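Local coordinates for protein Ara h 8 allergen isoform (Arachis hypogaea, PDB 6V8S) that is a peanut allergen of the Bet v 1 pathogenesis-related family that binds hydrophobic ligands in a hydrophobic pocket and may take part in plant defence, at the 8-anilino-1-naphthalene sulfonate site. Sequence-based numbering; all coordinates share one arbitrary frame.

The 8-anilino-1-naphthalene sulfonate site. Residues 38, 56, 58, 60, 65-67, 85, 90-92, 135, 138-139, 142. With 2AN (8-anilino-1-naphthalene sulfonate), chain B.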
loop_
_atom_site.group_PDB
_atom_site.type_symbol
_atom_site.label_atom_id
_atom_site.label_comp_id
_atom_site.label_asym_id
_atom_site.label_seq_id
_atom_site.Cartn_x
_atom_site.Cartn_y
_atom_site.Cartn_z
ATOM N N ILE A 38 3.616 10.248 7.777
ATOM C CA ILE A 38 2.311 10.405 7.076
ATOM C C ILE A 38 1.355 11.246 7.925
ATOM O O ILE A 38 1.050 10.874 9.034
ATOM C CB ILE A 38 1.724 9.036 6.685
ATOM C CG1 ILE A 38 2.636 8.361 5.656
ATOM C CG2 ILE A 38 0.271 9.162 6.214
ATOM C CD1 ILE A 38 2.221 6.948 5.345
ATOM N N VAL A 56 -2.377 11.030 -0.168
ATOM C CA VAL A 56 -1.539 10.679 0.993
ATOM C C VAL A 56 -0.495 11.789 1.136
ATOM O O VAL A 56 0.351 11.919 0.255
ATOM C CB VAL A 56 -0.903 9.306 0.832
ATOM C CG1 VAL A 56 -0.079 8.931 2.066
ATOM C CG2 VAL A 56 -1.947 8.231 0.539
ATOM N N ALA A 58 2.696 13.480 3.300
ATOM C CA ALA A 58 3.771 13.119 4.238
ATOM C C ALA A 58 4.816 14.226 4.309
ATOM O O ALA A 58 4.888 15.025 3.369
ATOM C CB ALA A 58 4.407 11.841 3.832
ATOM N N GLU A 60 9.012 15.039 5.014
ATOM C CA GLU A 60 10.381 14.494 5.065
ATOM C C GLU A 60 11.375 15.640 4.938
ATOM O O GLU A 60 11.237 16.428 4.042
ATOM C CB GLU A 60 10.625 13.457 3.985
ATOM C CG GLU A 60 9.597 13.483 2.892
ATOM C CD GLU A 60 9.618 12.230 2.055
ATOM O OE1 GLU A 60 10.600 11.480 2.162
ATOM O OE2 GLU A 60 8.657 12.021 1.328
ATOM N N SER A 65 4.960 16.812 0.965
ATOM C CA SER A 65 4.522 16.411 -0.388
ATOM C C SER A 65 3.400 15.384 -0.279
ATOM O O SER A 65 3.050 14.997 0.849
ATOM C CB SER A 65 5.672 15.902 -1.227
ATOM O OG SER A 65 6.291 14.820 -0.616
ATOM N N TYR A 66 2.841 14.973 -1.408
ATOM C CA TYR A 66 1.753 13.971 -1.439
ATOM C C TYR A 66 1.902 13.053 -2.655
ATOM O O TYR A 66 2.586 13.433 -3.632
ATOM C CB TYR A 66 0.390 14.671 -1.423
ATOM C CG TYR A 66 0.081 15.457 -2.664
ATOM C CD1 TYR A 66 0.443 16.775 -2.823
ATOM C CD2 TYR A 66 -0.642 14.845 -3.686
ATOM C CE1 TYR A 66 0.144 17.468 -3.990
ATOM C CE2 TYR A 66 -0.953 15.524 -4.852
ATOM C CZ TYR A 66 -0.580 16.846 -4.992
ATOM O OH TYR A 66 -0.816 17.484 -6.180
ATOM N N VAL A 67 1.229 11.904 -2.597
ATOM C CA VAL A 67 1.033 10.982 -3.750
ATOM C C VAL A 67 -0.448 10.615 -3.801
ATOM O O VAL A 67 -1.167 10.906 -2.788
ATOM C CB VAL A 67 1.926 9.733 -3.686
ATOM C CG1 VAL A 67 3.375 10.118 -3.507
ATOM C CG2 VAL A 67 1.538 8.798 -2.586
ATOM N N ILE A 85 -0.282 3.411 -6.853
ATOM C CA ILE A 85 0.314 4.683 -6.363
ATOM C C ILE A 85 0.891 5.438 -7.561
ATOM O O ILE A 85 1.690 4.827 -8.365
ATOM C CB ILE A 85 1.358 4.437 -5.265
ATOM C CG1 ILE A 85 0.771 3.639 -4.104
ATOM C CG2 ILE A 85 1.894 5.776 -4.739
ATOM C CD1 ILE A 85 1.814 3.193 -3.072
ATOM N N GLY A 90 5.313 13.959 -4.365
ATOM C CA GLY A 90 6.167 13.140 -3.486
ATOM C C GLY A 90 6.601 11.846 -4.174
ATOM O O GLY A 90 7.284 11.042 -3.510
ATOM N N PHE A 91 6.163 11.555 -5.407
ATOM C CA PHE A 91 6.355 10.205 -6.019
ATOM C C PHE A 91 7.797 10.068 -6.536
ATOM O O PHE A 91 8.410 11.052 -6.911
ATOM C CB PHE A 91 5.360 9.967 -7.156
ATOM C CG PHE A 91 5.192 8.534 -7.572
ATOM C CD1 PHE A 91 5.004 7.551 -6.610
ATOM C CD2 PHE A 91 5.246 8.127 -8.902
ATOM C CE1 PHE A 91 4.859 6.231 -6.927
ATOM C CE2 PHE A 91 5.006 6.801 -9.242
ATOM C CZ PHE A 91 4.831 5.867 -8.236
ATOM N N GLN A 92 8.275 8.842 -6.624
ATOM C CA GLN A 92 9.588 8.498 -7.219
ATOM C C GLN A 92 9.687 9.113 -8.628
ATOM O O GLN A 92 8.761 8.899 -9.451
ATOM C CB GLN A 92 9.774 6.970 -7.287
ATOM C CG GLN A 92 9.347 6.208 -6.021
ATOM C CD GLN A 92 10.438 6.124 -4.970
ATOM O OE1 GLN A 92 11.607 6.425 -5.258
ATOM N NE2 GLN A 92 10.024 5.806 -3.753
ATOM N N VAL A 135 10.212 1.536 -2.339
ATOM C CA VAL A 135 8.758 1.210 -2.436
ATOM C C VAL A 135 8.439 -0.012 -1.556
ATOM O O VAL A 135 7.397 -0.023 -0.900
ATOM C CB VAL A 135 8.339 1.006 -3.909
ATOM C CG1 VAL A 135 6.934 0.477 -4.021
ATOM C CG2 VAL A 135 8.495 2.308 -4.678
ATOM N N LYS A 138 8.603 0.891 2.303
ATOM C CA LYS A 138 7.433 1.707 2.690
ATOM C C LYS A 138 6.179 0.845 2.718
ATOM O O LYS A 138 5.350 1.034 3.659
ATOM C CB LYS A 138 7.234 2.888 1.744
ATOM C CG LYS A 138 8.314 3.945 1.881
ATOM C CD LYS A 138 8.230 5.018 0.830
ATOM C CE LYS A 138 9.132 6.179 1.197
ATOM N NZ LYS A 138 9.398 7.040 0.045
ATOM N N SER A 139 6.016 -0.042 1.739
ATOM C CA SER A 139 4.831 -0.927 1.623
ATOM C C SER A 139 4.831 -1.855 2.824
ATOM O O SER A 139 3.769 -2.044 3.449
ATOM C CB SER A 139 4.854 -1.728 0.327
ATOM O OG SER A 139 4.697 -0.801 -0.760
ATOM N N ILE A 142 4.167 0.126 6.348
ATOM C CA ILE A 142 2.750 0.447 6.640
ATOM C C ILE A 142 2.023 -0.817 7.080
ATOM O O ILE A 142 1.377 -0.800 8.162
ATOM C CB ILE A 142 2.110 1.097 5.417
ATOM C CG1 ILE A 142 2.630 2.522 5.302
ATOM C CG2 ILE A 142 0.578 1.011 5.497
ATOM C CD1 ILE A 142 2.330 3.117 3.941
HETATM C C1 2AN B . 4.287 6.757 -0.069
HETATM C C2 2AN B . 3.427 6.940 0.962
HETATM C C3 2AN B . 2.650 5.896 1.479
HETATM C C4 2AN B . 2.822 4.637 1.019
HETATM C C5 2AN B . 3.706 4.378 -0.058
HETATM C C6 2AN B . 3.820 3.059 -0.547
HETATM C C7 2AN B . 4.626 2.772 -1.574
HETATM C C8 2AN B . 5.359 3.789 -2.200
HETATM N N 2AN B . 5.045 7.847 -0.531
HETATM S S 2AN B . 6.289 6.225 -2.672
HETATM C C9 2AN B . 5.339 5.077 -1.729
HETATM C C10 2AN B . 4.463 5.442 -0.646
HETATM C C11 2AN B . 4.908 9.217 -0.214
HETATM C C12 2AN B . 6.037 10.027 -0.306
HETATM C C13 2AN B . 5.952 11.385 -0.037
HETATM C C14 2AN B . 4.753 11.954 0.310
HETATM C C15 2AN B . 3.627 11.166 0.398
HETATM C C16 2AN B . 3.694 9.806 0.130
HETATM O O1 2AN B . 7.285 6.945 -1.686
HETATM O O2 2AN B . 7.101 5.488 -3.596
HETATM O O3 2AN B . 5.359 7.157 -3.233
HETATM O O HOH W 1 8.607 8.928 -3.222
#
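The ligand lies in the hydrophobic pocket of the Bet v 1 fold, between the curved beta-sheet and the long C-terminal helix 129-152. 8-Anilino-1-naphthalene sulfonate is a fluorescent probe of apolar sites, not a natural ligand. Of the ligand's 446 Å² of surface, 418 Å² is buried by the protein. The naphthalene packs between Ile85 and Lys138, and the sulfonate is held by polar groups from the helix and the loop after strand 80-86.

Lys138 runs over the naphthalene face opposite Ile85 with a nearly straight chain, its outer torsions all near anti. Its NZ forms a salt bridge and hydrogen bond of 2.7 Å to sulfonate O1, and its CD packs near C9. The pairing probably offsets the sulfonate charge in this largely apolar site. Gln92 approaches from the loop. Its chain bends at chi2 (-86°), which turns the amide back to the ligand. NE2 then donates to sulfonate O2 at 2.9 Å, nearly straight (166° at H) and within the amide plane. Water 1 bridges O1 to the carbonyl O of Gly90. The third oxygen, O3, meets the ring edge of Phe91, in its plane, 3.4 Å from CD1.

Ile85 CD1 lies over one face of the sulfonate-bearing ring (C5 to C10), 3.5 Å from its centroid. A chi1 of -56° and an anti chi2 carry CD1 out to the ring. Ile142 brings CD1 to C4 of the other ring from the helix. Ser139 OG is held by a hydrogen bond to Val135 O, one turn earlier in the helix.

The anilino ring is sandwiched between side chains of strands 53-60 and 63-71. Val67 places CG1 over one face, 3.9 Å from the centroid, while CG2 touches C16. Ala58 CB packs on the other face, near C14 and C15. At the rim of the ring away from the anilino nitrogen, Ser65 OG lies 3.4 Å from C14.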